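Local coordinates for malonyl CoA:acyl carrier protein malonyltransferase (Streptomyces coelicolor, PDB 1NM2), which probably transfers the malonyl group from malonyl-CoA to holo-acyl carrier protein, a step that supplies fatty acid biosynthesis, at residues A[139-144]-A[187-192]. Sequence-based numbering, arbitrary orientation.
Sequences SALLGG and EGVRKV
Leu142 exchanges two backbone hydrogen bonds with the edge strand beside it, donating one and accepting one. Its N reaches Lys191 O at 2.9 Å, almost straight at 178°. Its O receives Arg190 N, also at 2.9 Å. Because Arg190 and Lys191 both face this one leucine, the antiparallel pairing contains a classic beta bulge. From the bulge the arginine chain folds back toward Leu142 and Gly143. Its CB lies 3.6 Å from Leu142 O, and CG stays near the same oxygen. The bend at chi3 (-62°) then swings NE back toward the strand. The guanidinium has Leu142 O over its centre, 3.8 Å from the plane. At the tip, NH2 meets Leu142 CB, while NH1 comes within 3.3 Å of Gly143 CA. Gly143 has a positive phi of 97°, a conformation that suits glycine, and its CA lies close to NH1 without a side chain between them. A long, flexible arginine suits this exposed surface, where its charge can remain near water while CB and CG lie against the Leu142 carbonyl oxygen. Leu142 runs alongside Lys191, its CD1 against the lysine CB, and beyond CG the lysine stretches out straight from the strand pair. On the other face, beta-branched Val192 sets CG1 3.6 Å from Ser139 CB, a small residue that leaves room for the methyl. Val189 points CG2 at Gly143 O. This pairing adds strand 189-194 to the border of the mixed sheet of the small, ferredoxin-like subdomain of this acyltransferase family, next to strand 136-143, whose other neighbour is strand 168-172. Helices 146-155 and 175-183 cover the face bearing Leu141 and Val192: Leu141 touches Leu153 and Leu181, and Val192 touches Asn182.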
loop_
_atom_site.group_PDB
_atom_site.type_symbol
_atom_site.label_atom_id
_atom_site.label_comp_id
_atom_site.label_asym_id
_atom_site.label_seq_id
_atom_site.Cartn_x
_atom_site.Cartn_y
_atom_site.Cartn_z
ATOM N N SER A 139 14.406 5.751 -4.820
ATOM C CA SER A 139 15.281 6.106 -3.710
ATOM C C SER A 139 14.602 7.150 -2.842
ATOM O O SER A 139 13.991 8.084 -3.352
ATOM C CB SER A 139 16.614 6.657 -4.222
ATOM O OG SER A 139 17.331 5.676 -4.951
ATOM N N ALA A 140 14.698 6.979 -1.528
ATOM C CA ALA A 140 14.099 7.925 -0.597
ATOM C C ALA A 140 15.094 9.042 -0.322
ATOM O O ALA A 140 16.309 8.810 -0.290
ATOM C CB ALA A 140 13.731 7.224 0.704
ATOM N N LEU A 141 14.578 10.255 -0.145
ATOM C CA LEU A 141 15.413 11.411 0.154
ATOM C C LEU A 141 15.270 11.707 1.641
ATOM O O LEU A 141 14.173 11.997 2.114
ATOM C CB LEU A 141 14.963 12.628 -0.660
ATOM C CG LEU A 141 15.373 12.736 -2.132
ATOM C CD1 LEU A 141 14.938 11.515 -2.909
ATOM C CD2 LEU A 141 14.746 13.990 -2.722
ATOM N N LEU A 142 16.373 11.638 2.378
ATOM C CA LEU A 142 16.333 11.892 3.816
ATOM C C LEU A 142 16.790 13.312 4.134
ATOM O O LEU A 142 17.957 13.657 3.958
ATOM C CB LEU A 142 17.209 10.872 4.551
ATOM C CG LEU A 142 16.960 9.409 4.165
ATOM C CD1 LEU A 142 17.850 8.504 5.000
ATOM C CD2 LEU A 142 15.490 9.055 4.367
ATOM N N GLY A 143 15.856 14.129 4.605
ATOM C CA GLY A 143 16.163 15.511 4.925
ATOM C C GLY A 143 15.781 16.416 3.768
ATOM O O GLY A 143 15.314 15.941 2.733
ATOM N N GLY A 144 15.978 17.720 3.944
ATOM C CA GLY A 144 15.660 18.668 2.894
ATOM C C GLY A 144 14.231 19.168 2.940
ATOM O O GLY A 144 13.451 18.809 3.825
ATOM N N GLU A 187 19.370 20.526 -2.203
ATOM C CA GLU A 187 19.849 21.258 -1.037
ATOM C C GLU A 187 19.228 20.726 0.249
ATOM O O GLU A 187 18.017 20.522 0.324
ATOM C CB GLU A 187 19.506 22.741 -1.178
ATOM C CG GLU A 187 20.224 23.639 -0.189
ATOM C CD GLU A 187 19.730 25.070 -0.250
ATOM O OE1 GLU A 187 19.331 25.510 -1.350
ATOM O OE2 GLU A 187 19.752 25.752 0.798
ATOM N N GLY A 188 20.064 20.500 1.259
ATOM C CA GLY A 188 19.569 20.012 2.535
ATOM C C GLY A 188 19.407 18.508 2.662
ATOM O O GLY A 188 19.320 17.996 3.776
ATOM N N VAL A 189 19.352 17.793 1.544
ATOM C CA VAL A 189 19.203 16.343 1.600
ATOM C C VAL A 189 20.514 15.736 2.074
ATOM O O VAL A 189 21.579 16.047 1.544
ATOM C CB VAL A 189 18.836 15.741 0.220
ATOM C CG1 VAL A 189 18.848 14.211 0.293
ATOM C CG2 VAL A 189 17.455 16.215 -0.203
ATOM N N ARG A 190 20.428 14.876 3.082
ATOM C CA ARG A 190 21.610 14.232 3.644
ATOM C C ARG A 190 21.931 12.928 2.929
ATOM O O ARG A 190 23.096 12.617 2.666
ATOM C CB ARG A 190 21.391 13.902 5.122
ATOM C CG ARG A 190 20.957 15.060 5.991
ATOM C CD ARG A 190 20.821 14.602 7.429
ATOM N NE ARG A 190 19.803 13.567 7.591
ATOM C CZ ARG A 190 18.498 13.811 7.689
ATOM N NH1 ARG A 190 18.047 15.060 7.643
ATOM N NH2 ARG A 190 17.645 12.805 7.846
ATOM N N LYS A 191 20.891 12.174 2.605
ATOM C CA LYS A 191 21.087 10.875 1.988
ATOM C C LYS A 191 20.022 10.531 0.958
ATOM O O LYS A 191 18.858 10.910 1.090
ATOM C CB LYS A 191 21.075 9.827 3.104
ATOM C CG LYS A 191 22.016 8.651 2.959
ATOM C CD LYS A 191 21.957 7.822 4.241
ATOM C CE LYS A 191 22.802 6.559 4.174
ATOM N NZ LYS A 191 22.684 5.788 5.449
ATOM N N VAL A 192 20.441 9.816 -0.078
ATOM C CA VAL A 192 19.538 9.355 -1.120
ATOM C C VAL A 192 19.643 7.840 -1.005
ATOM O O VAL A 192 20.594 7.227 -1.493
ATOM C CB VAL A 192 19.990 9.838 -2.508
ATOM C CG1 VAL A 192 19.108 9.228 -3.592
ATOM C CG2 VAL A 192 19.898 11.358 -2.569
#